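Local coordinates for protein beta-galactosidase/beta-glucuronidase (Faecalibacterium prausnitzii L2-6, PDB 6MVF) that hydrolyses beta-linked glucuronides, probably by the retaining mechanism of glycoside hydrolase family 2, and binds flavin mononucleotide, at residues Trp246-Pro251 and Cys347-Ala353; Arg301-Leu306 and Thr558-Lys562; Asp448-Tyr452 and Ile527-His531. All blocks are in the same frame, centred on the assembly; numbering follows the deposited sequence.

Interaction 1 (Trp246-Pro251 and Cys347-Ala353)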
loop_
_atom_site.group_PDB
_atom_site.type_symbol
_atom_site.label_atom_id
_atom_site.label_comp_id
_atom_site.label_asym_id
_atom_site.label_seq_id
_atom_site.Cartn_x
_atom_site.Cartn_y
_atom_site.Cartn_z
ATOM N N TRP A 246 -3.978 23.753 -18.500
ATOM C CA TRP A 246 -3.607 23.840 -17.089
ATOM C C TRP A 246 -4.097 25.163 -16.480
ATOM O O TRP A 246 -3.888 26.238 -17.056
ATOM C CB TRP A 246 -2.082 23.722 -16.949
ATOM C CG TRP A 246 -1.603 23.673 -15.522
ATOM C CD1 TRP A 246 -1.329 22.554 -14.793
ATOM C CD2 TRP A 246 -1.366 24.787 -14.646
ATOM N NE1 TRP A 246 -0.929 22.896 -13.524
ATOM C CE2 TRP A 246 -0.949 24.262 -13.408
ATOM C CE3 TRP A 246 -1.463 26.175 -14.789
ATOM C CZ2 TRP A 246 -0.628 25.079 -12.318
ATOM C CZ3 TRP A 246 -1.140 26.978 -13.716
ATOM C CH2 TRP A 246 -0.730 26.429 -12.491
ATOM N N SER A 247 -4.741 25.085 -15.313
ATOM C CA SER A 247 -5.019 26.280 -14.510
ATOM C C SER A 247 -4.992 25.887 -13.040
ATOM O O SER A 247 -4.905 24.709 -12.705
ATOM C CB SER A 247 -6.359 26.928 -14.881
ATOM O OG SER A 247 -7.451 26.196 -14.349
ATOM N N MET A 248 -5.043 26.890 -12.153
ATOM C CA MET A 248 -5.044 26.610 -10.712
ATOM C C MET A 248 -6.264 25.798 -10.298
ATOM O O MET A 248 -6.164 24.938 -9.415
ATOM C CB MET A 248 -4.977 27.909 -9.891
ATOM C CG MET A 248 -3.667 28.672 -10.064
ATOM S SD MET A 248 -3.606 29.672 -11.579
ATOM C CE MET A 248 -4.791 30.952 -11.114
ATOM N N ASP A 249 -7.411 26.033 -10.938
ATOM C CA ASP A 249 -8.608 25.259 -10.635
ATOM C C ASP A 249 -8.601 23.861 -11.271
ATOM O O ASP A 249 -9.124 22.914 -10.671
ATOM C CB ASP A 249 -9.841 26.049 -11.062
ATOM C CG ASP A 249 -10.241 27.082 -10.029
ATOM O OD1 ASP A 249 -9.842 26.932 -8.838
ATOM O OD2 ASP A 249 -10.948 28.044 -10.403
ATOM N N GLU A 250 -8.024 23.713 -12.478
ATOM C CA GLU A 250 -7.910 22.433 -13.187
ATOM C C GLU A 250 -6.470 22.234 -13.642
ATOM O O GLU A 250 -6.127 22.519 -14.797
ATOM C CB GLU A 250 -8.829 22.385 -14.406
ATOM C CG GLU A 250 -10.316 22.245 -14.124
ATOM C CD GLU A 250 -11.113 21.913 -15.401
ATOM O OE1 GLU A 250 -11.045 20.742 -15.882
ATOM O OE2 GLU A 250 -11.786 22.834 -15.936
ATOM N N PRO A 251 -5.599 21.763 -12.767
ATOM C CA PRO A 251 -4.175 21.643 -13.152
ATOM C C PRO A 251 -3.873 20.407 -13.995
ATOM O O PRO A 251 -3.136 19.505 -13.585
ATOM C CB PRO A 251 -3.478 21.596 -11.789
ATOM C CG PRO A 251 -4.496 20.892 -10.929
ATOM C CD PRO A 251 -5.800 21.498 -11.336
ATOM N N CYS A 347 2.948 21.999 -6.567
ATOM C CA CYS A 347 2.248 23.148 -7.147
ATOM C C CYS A 347 1.694 22.842 -8.537
ATOM O O CYS A 347 0.566 23.236 -8.864
ATOM C CB CYS A 347 3.187 24.348 -7.193
ATOM S SG CYS A 347 3.448 25.000 -5.553
ATOM N N ASP A 348 2.492 22.187 -9.382
ATOM C CA ASP A 348 2.005 21.743 -10.679
ATOM C C ASP A 348 0.759 20.877 -10.530
ATOM O O ASP A 348 -0.192 20.985 -11.321
ATOM C CB ASP A 348 3.101 20.947 -11.413
ATOM C CG ASP A 348 4.382 21.771 -11.711
ATOM O OD1 ASP A 348 4.331 23.011 -11.880
ATOM O OD2 ASP A 348 5.462 21.152 -11.808
ATOM N N GLU A 349 0.744 20.001 -9.525
ATOM C CA GLU A 349 -0.333 19.020 -9.434
ATOM C C GLU A 349 -1.566 19.584 -8.743
ATOM O O GLU A 349 -2.689 19.315 -9.175
ATOM C CB GLU A 349 0.161 17.760 -8.726
ATOM C CG GLU A 349 1.032 16.913 -9.642
ATOM C CD GLU A 349 2.258 16.327 -8.941
ATOM O OE1 GLU A 349 2.156 16.034 -7.712
ATOM O OE2 GLU A 349 3.315 16.170 -9.631
ATOM N N LEU A 350 -1.391 20.370 -7.678
ATOM C CA LEU A 350 -2.543 20.937 -6.999
ATOM C C LEU A 350 -3.028 22.230 -7.638
ATOM O O LEU A 350 -4.166 22.639 -7.379
ATOM C CB LEU A 350 -2.224 21.158 -5.520
ATOM C CG LEU A 350 -1.934 19.839 -4.785
ATOM C CD1 LEU A 350 -1.555 20.063 -3.334
ATOM C CD2 LEU A 350 -3.138 18.934 -4.843
ATOM N N GLY A 351 -2.206 22.871 -8.473
ATOM C CA GLY A 351 -2.605 24.085 -9.160
ATOM C C GLY A 351 -2.488 25.358 -8.344
ATOM O O GLY A 351 -3.448 25.774 -7.684
ATOM N N PHE A 352 -1.297 25.966 -8.374
ATOM C CA PHE A 352 -1.037 27.296 -7.836
ATOM C C PHE A 352 -0.175 28.054 -8.829
ATOM O O PHE A 352 0.755 27.481 -9.405
ATOM C CB PHE A 352 -0.268 27.290 -6.499
ATOM C CG PHE A 352 -0.954 26.583 -5.394
ATOM C CD1 PHE A 352 -2.005 27.179 -4.715
ATOM C CD2 PHE A 352 -0.508 25.344 -4.974
ATOM C CE1 PHE A 352 -2.636 26.529 -3.652
ATOM C CE2 PHE A 352 -1.127 24.691 -3.910
ATOM C CZ PHE A 352 -2.195 25.281 -3.249
ATOM N N ALA A 353 -0.450 29.350 -8.980
ATOM C CA ALA A 353 0.446 30.252 -9.696
ATOM C C ALA A 353 1.659 30.550 -8.815
ATOM O O ALA A 353 1.501 31.110 -7.728
ATOM C CB ALA A 353 -0.305 31.539 -10.060
HETATM O O HOH W 1 -3.077 17.593 -11.674
#

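Interaction 2 (Arg301-Leu306 and Thr558-Lys562)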
loop_
_atom_site.group_PDB
_atom_site.type_symbol
_atom_site.label_atom_id
_atom_site.label_comp_id
_atom_site.label_asym_id
_atom_site.label_seq_id
_atom_site.Cartn_x
_atom_site.Cartn_y
_atom_site.Cartn_z
ATOM N N ARG A 301 5.635 31.145 1.386
ATOM C CA ARG A 301 5.926 29.915 2.117
ATOM C C ARG A 301 7.431 29.742 2.211
ATOM O O ARG A 301 8.108 29.706 1.181
ATOM C CB ARG A 301 5.283 28.706 1.415
ATOM C CG ARG A 301 5.451 27.353 2.121
ATOM C CD ARG A 301 6.405 26.413 1.375
ATOM N NE ARG A 301 6.586 25.148 2.088
ATOM C CZ ARG A 301 7.408 24.166 1.708
ATOM N NH1 ARG A 301 8.148 24.286 0.608
ATOM N NH2 ARG A 301 7.476 23.044 2.418
ATOM N N HIS A 302 7.953 29.642 3.435
ATOM C CA HIS A 302 9.341 29.267 3.682
ATOM C C HIS A 302 9.454 27.736 3.779
ATOM O O HIS A 302 8.444 27.030 3.856
ATOM C CB HIS A 302 9.845 29.951 4.950
ATOM C CG HIS A 302 10.622 31.201 4.697
ATOM N ND1 HIS A 302 11.745 31.227 3.901
ATOM C CD2 HIS A 302 10.452 32.464 5.153
ATOM C CE1 HIS A 302 12.225 32.457 3.860
ATOM N NE2 HIS A 302 11.464 33.227 4.620
ATOM N N GLN A 303 10.697 27.210 3.764
ATOM C CA GLN A 303 10.898 25.765 3.612
ATOM C C GLN A 303 11.318 25.041 4.911
ATOM O O GLN A 303 12.022 24.029 4.871
ATOM C CB GLN A 303 11.899 25.490 2.490
ATOM C CG GLN A 303 13.334 25.775 2.824
ATOM C CD GLN A 303 14.282 25.432 1.676
ATOM O OE1 GLN A 303 13.906 24.752 0.727
ATOM N NE2 GLN A 303 15.523 25.910 1.769
ATOM N N ASP A 304 10.846 25.488 6.068
ATOM C CA ASP A 304 11.271 24.887 7.319
ATOM C C ASP A 304 10.061 24.387 8.101
ATOM O O ASP A 304 8.914 24.689 7.769
ATOM C CB ASP A 304 12.118 25.874 8.153
ATOM C CG ASP A 304 11.366 27.168 8.539
ATOM O OD1 ASP A 304 10.223 27.401 8.083
ATOM O OD2 ASP A 304 11.939 27.962 9.316
ATOM N N LYS A 305 10.327 23.599 9.146
ATOM C CA LYS A 305 9.267 23.025 9.973
ATOM C C LYS A 305 9.818 22.782 11.368
ATOM O O LYS A 305 11.022 22.570 11.527
ATOM C CB LYS A 305 8.747 21.726 9.367
ATOM C CG LYS A 305 7.369 21.320 9.799
ATOM C CD LYS A 305 6.905 20.120 8.949
ATOM C CE LYS A 305 5.571 19.597 9.418
ATOM N NZ LYS A 305 4.979 18.604 8.481
ATOM N N LEU A 306 8.929 22.804 12.372
ATOM C CA LEU A 306 9.310 22.787 13.785
ATOM C C LEU A 306 10.358 21.732 14.130
ATOM O O LEU A 306 10.073 20.531 14.098
ATOM C CB LEU A 306 8.090 22.577 14.681
ATOM C CG LEU A 306 8.396 22.708 16.186
ATOM C CD1 LEU A 306 8.814 24.118 16.529
ATOM C CD2 LEU A 306 7.216 22.308 17.049
ATOM N N THR A 558 0.599 27.755 12.375
ATOM C CA THR A 558 1.790 27.633 13.209
ATOM C C THR A 558 2.874 26.810 12.510
ATOM O O THR A 558 2.642 26.123 11.505
ATOM C CB THR A 558 1.466 27.006 14.559
ATOM O OG1 THR A 558 0.757 25.779 14.358
ATOM C CG2 THR A 558 0.654 27.976 15.424
ATOM N N ILE A 559 4.081 26.884 13.081
ATOM C CA ILE A 559 5.277 26.354 12.437
ATOM C C ILE A 559 5.294 24.824 12.425
ATOM O O ILE A 559 5.985 24.210 11.609
ATOM C CB ILE A 559 6.500 26.958 13.146
ATOM C CG1 ILE A 559 7.755 26.786 12.306
ATOM C CG2 ILE A 559 6.662 26.376 14.529
ATOM C CD1 ILE A 559 9.000 27.248 13.005
ATOM N N ASP A 560 4.541 24.186 13.307
ATOM C CA ASP A 560 4.403 22.743 13.308
ATOM C C ASP A 560 3.264 22.276 12.399
ATOM O O ASP A 560 2.942 21.087 12.386
ATOM C CB ASP A 560 4.207 22.255 14.754
ATOM C CG ASP A 560 3.017 22.913 15.448
ATOM O OD1 ASP A 560 2.083 23.383 14.744
ATOM O OD2 ASP A 560 3.012 22.967 16.708
ATOM N N ARG A 561 2.651 23.196 11.651
ATOM C CA ARG A 561 1.547 22.960 10.722
ATOM C C ARG A 561 0.277 22.496 11.407
ATOM O O ARG A 561 -0.650 22.071 10.727
ATOM C CB ARG A 561 1.921 21.955 9.618
ATOM C CG ARG A 561 2.563 22.592 8.383
ATOM C CD ARG A 561 3.797 23.442 8.738
ATOM N NE ARG A 561 4.604 23.838 7.585
ATOM C CZ ARG A 561 5.632 24.684 7.650
ATOM N NH1 ARG A 561 5.980 25.225 8.814
ATOM N NH2 ARG A 561 6.315 24.998 6.551
ATOM N N LYS A 562 0.195 22.583 12.733
ATOM C CA LYS A 562 -0.926 22.005 13.468
ATOM C C LYS A 562 -2.085 22.972 13.706
ATOM O O LYS A 562 -3.245 22.545 13.689
ATOM C CB LYS A 562 -0.440 21.461 14.815
ATOM C CG LYS A 562 0.403 20.222 14.701
ATOM C CD LYS A 562 0.495 19.484 16.030
ATOM C CE LYS A 562 1.176 18.146 15.831
ATOM N NZ LYS A 562 0.526 17.392 14.724
#

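Interaction 3 (Asp448-Tyr452 and Ile527-His531)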
loop_
_atom_site.group_PDB
_atom_site.type_symbol
_atom_site.label_atom_id
_atom_site.label_comp_id
_atom_site.label_asym_id
_atom_site.label_seq_id
_atom_site.Cartn_x
_atom_site.Cartn_y
_atom_site.Cartn_z
ATOM N N ASP A 448 8.845 43.006 -15.768
ATOM C CA ASP A 448 7.525 43.061 -16.408
ATOM C C ASP A 448 6.424 43.458 -15.428
ATOM O O ASP A 448 5.437 44.101 -15.818
ATOM C CB ASP A 448 7.170 41.706 -17.047
ATOM C CG ASP A 448 8.218 41.219 -18.057
ATOM O OD1 ASP A 448 8.738 42.043 -18.847
ATOM O OD2 ASP A 448 8.518 39.999 -18.061
ATOM N N VAL A 449 6.545 43.052 -14.169
ATOM C CA VAL A 449 5.591 43.389 -13.124
ATOM C C VAL A 449 6.408 43.679 -11.869
ATOM O O VAL A 449 7.629 43.500 -11.844
ATOM C CB VAL A 449 4.545 42.271 -12.884
ATOM C CG1 VAL A 449 3.719 42.004 -14.148
ATOM C CG2 VAL A 449 5.212 40.976 -12.411
ATOM N N GLU A 450 5.727 44.164 -10.828
ATOM C CA GLU A 450 6.406 44.760 -9.680
ATOM C C GLU A 450 5.529 44.617 -8.448
ATOM O O GLU A 450 4.300 44.672 -8.534
ATOM C CB GLU A 450 6.727 46.252 -9.888
ATOM C CG GLU A 450 7.727 46.554 -10.995
ATOM C CD GLU A 450 8.193 48.014 -11.000
ATOM O OE1 GLU A 450 8.659 48.510 -9.941
ATOM O OE2 GLU A 450 8.090 48.671 -12.067
ATOM N N SER A 451 6.173 44.466 -7.295
ATOM C CA SER A 451 5.425 44.366 -6.055
ATOM C C SER A 451 6.167 45.070 -4.923
ATOM O O SER A 451 7.395 45.207 -4.939
ATOM C CB SER A 451 5.148 42.902 -5.678
ATOM O OG SER A 451 4.130 42.339 -6.493
ATOM N N TYR A 452 5.399 45.485 -3.926
ATOM C CA TYR A 452 5.935 46.109 -2.731
ATOM C C TYR A 452 5.688 45.241 -1.501
ATOM O O TYR A 452 4.680 44.530 -1.403
ATOM C CB TYR A 452 5.321 47.490 -2.511
ATOM C CG TYR A 452 6.060 48.631 -3.162
ATOM C CD1 TYR A 452 5.830 48.966 -4.479
ATOM C CD2 TYR A 452 6.964 49.405 -2.438
ATOM C CE1 TYR A 452 6.483 50.042 -5.070
ATOM C CE2 TYR A 452 7.624 50.484 -3.015
ATOM C CZ TYR A 452 7.378 50.800 -4.340
ATOM O OH TYR A 452 8.028 51.866 -4.944
ATOM N N ILE A 527 -4.757 44.757 -8.725
ATOM C CA ILE A 527 -3.606 44.200 -8.019
ATOM C C ILE A 527 -3.392 42.799 -8.573
ATOM O O ILE A 527 -4.238 41.920 -8.393
ATOM C CB ILE A 527 -3.833 44.163 -6.505
ATOM C CG1 ILE A 527 -4.018 45.586 -5.947
ATOM C CG2 ILE A 527 -2.679 43.419 -5.818
ATOM C CD1 ILE A 527 -2.741 46.390 -5.824
ATOM N N TRP A 528 -2.290 42.591 -9.290
ATOM C CA TRP A 528 -2.204 41.354 -10.054
ATOM C C TRP A 528 -2.027 40.155 -9.130
ATOM O O TRP A 528 -2.574 39.079 -9.412
ATOM C CB TRP A 528 -1.094 41.434 -11.117
ATOM C CG TRP A 528 0.274 41.658 -10.586
ATOM C CD1 TRP A 528 0.847 42.858 -10.293
ATOM C CD2 TRP A 528 1.256 40.657 -10.281
ATOM N NE1 TRP A 528 2.121 42.669 -9.819
ATOM C CE2 TRP A 528 2.396 41.327 -9.795
ATOM C CE3 TRP A 528 1.277 39.257 -10.363
ATOM C CZ2 TRP A 528 3.547 40.648 -9.387
ATOM C CZ3 TRP A 528 2.420 38.580 -9.978
ATOM C CH2 TRP A 528 3.540 39.274 -9.487
ATOM N N ALA A 529 -1.309 40.334 -8.012
ATOM C CA ALA A 529 -1.151 39.282 -7.013
ATOM C C ALA A 529 -0.802 39.900 -5.665
ATOM O O ALA A 529 0.053 40.781 -5.590
ATOM C CB ALA A 529 -0.069 38.277 -7.421
ATOM N N SER A 530 -1.459 39.425 -4.614
ATOM C CA SER A 530 -1.109 39.710 -3.232
ATOM C C SER A 530 -0.680 38.417 -2.541
ATOM O O SER A 530 -1.245 37.344 -2.797
ATOM C CB SER A 530 -2.289 40.347 -2.477
ATOM O OG SER A 530 -3.458 39.544 -2.563
ATOM N N HIS A 531 0.313 38.528 -1.656
ATOM C CA HIS A 531 0.898 37.380 -0.970
ATOM C C HIS A 531 1.029 37.689 0.514
ATOM O O HIS A 531 1.855 38.517 0.908
ATOM C CB HIS A 531 2.263 37.032 -1.555
ATOM C CG HIS A 531 2.216 36.547 -2.966
ATOM N ND1 HIS A 531 2.507 37.360 -4.041
ATOM C CD2 HIS A 531 1.911 35.330 -3.483
ATOM C CE1 HIS A 531 2.391 36.664 -5.159
ATOM N NE2 HIS A 531 2.031 35.431 -4.848
#

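Interaction 1 (Trp246-Pro251 and Cys347-Ala353)
W246 and P251, in the loop between strands 236-240 and 254-262, lie against the last turn of helix 341-350 and the link that leads from it into strand 353-357. C347 O lies near the edge of the W246 ring but accepts from G351 N. At D348 the backbone rather than the carboxylate is used: W246 NE1 donates to D348 O over 3.0 Å in a nearly linear bond (178°). The acceptor lies in the indole plane, and the N-H meets a lone pair in the carbonyl plane. The W246 ring reaches this position because CG is anti to the backbone N (chi1 -175°). The D348 carboxylate meanwhile turns to H388 and S390. The next carbonyl, E349 O, lies 3.0 Å from P251 CG, and a water donates both to E349 O and to P251 O.

G351, the first residue past the helix, leaves helical geometry with positive phi, and its bare CA comes within 3.7 Å of P251 CB and 3.9 Å of W246 CZ2. Its carbonyl O stands 3.3 Å from M248 O; K325 NZ hydrogen-bonds to L350 O and makes weak bonds to M248 O and G351 O. F352 O then faces the edge of the benzo ring, 3.6 Å from W246 CH2. At A353 the bent M248 chain lies alongside, M248 SD 4.1 Å from A353 CB. This end of a TIM-barrel helix thus joins the preceding family 2 domain mainly through carbonyl groups, which are met by an indole N-H, a water and, probably with some relief of mutual repulsion, a lysine charge.

Interaction 2 (Arg301-Leu306 and Thr558-Lys562)
L306 and I559 meet between two loops of the TIM barrel, one leaving the first barrel strand, 292-300, and the other following the eighth and leading into helix 566-575. In the apolar part, L306 CD1 packs 3.7 Å from I559 CG2, the two side chains crossing at about a right angle. L306 CD2 lies 3.8 Å from D560 CB, and these two side chains run side by side in the same direction.

The backbones are joined by a weak bond from L306 N to I559 O, at 3.4 Å. I559 O also accepts from R561 NH1 above its carbonyl plane, within a type I turn running from T558 to R561.

Backbone carbonyls, an aliphatic chain and a second arginine surround the R561 guanidinium. The R561 chain bends at chi2 (55°) and brings the group to residues 301-305, where D304 O lies 2.9 Å from R561 NH2. K305 CG covers one guanidinium face, while H302 O stands at the edge. R301 NE is 4.5 Å from R561 NH2, but both arginines form salt bridges to D320 of helix 314-327, whose carboxylate probably offsets their charges.

D560 links the turn to the oligomer, since OD2 accepts from A266 N of the second subunit. Its OD1 closes an Asx turn with K562 N at 2.9 Å and takes T558 OG1 at 2.8 Å from the opposite face of the carboxylate plane.

Interaction 3 (Asp448-Tyr452 and Ile527-His531)
W528 spans most of the distance between the two segments, reaching V449, E450 and S451, while the CA atoms of V449 and W528 remain 8.6 Å apart. V449 CG2 stands over one face of the six-membered ring in a CH-pi contact, 3.9 Å from the ring centroid and 29° off the ring normal. The nearest ring atom is W528 CZ2, 3.5 Å from V449 CG2, so the methyl sits toward the rim. On the opposite face the ring is covered by A529 CB, the next residue of its own chain, and the indole is thereby held between two methyl groups. With W528 CG lying between its own backbone N and carbonyl carbon (chi1 61°), the indole is directed across to the other strand.

The segments belong to TIM-barrel strands 450-453 and 529-532, which flank strand 482-487 without pairing with each other. W528 also touches T430 of strand 428-433 and meets the ring of F393 from strand 391-398, so it packs across the barrel interior near the beginnings of the strands, the end away from the usual active-site loops of this fold.

Polar contacts use the indole edge. W528 NE1 donates to E450 O over 3.2 Å, with the acceptor almost in the ring plane and an angle of 166° at the hydrogen. The donor stands well above the carbonyl plane. The E450 side chain leaves in another direction, its carboxylate bonding to H433 and H444. S451 OG approaches the ring obliquely, 3.4 Å from W528 CZ2, and makes a weak bond to E450 O.

Overall arrangement
All three contacts involve the TIM barrel. Interaction 1 joins a helix on its outside to the preceding family 2 domain, interaction 2 pairs loops beyond the first and eighth barrel strands, and interaction 3 bridges the interior between strands 450-453 and 529-532. Their centres are 19 to 25 Å apart and none touches another; interactions 1 and 3 come nearest, about 5 Å between closest atoms. Along the chain, interaction 3 is nested within interaction 2, while interactions 1 and 2 alternate. Strand 292-300 relates them: M248, A353 and A529 all touch L296, and R301 follows its end. It thus borders a domain junction, packed barrel interior and, past its end, a loop near the second subunit.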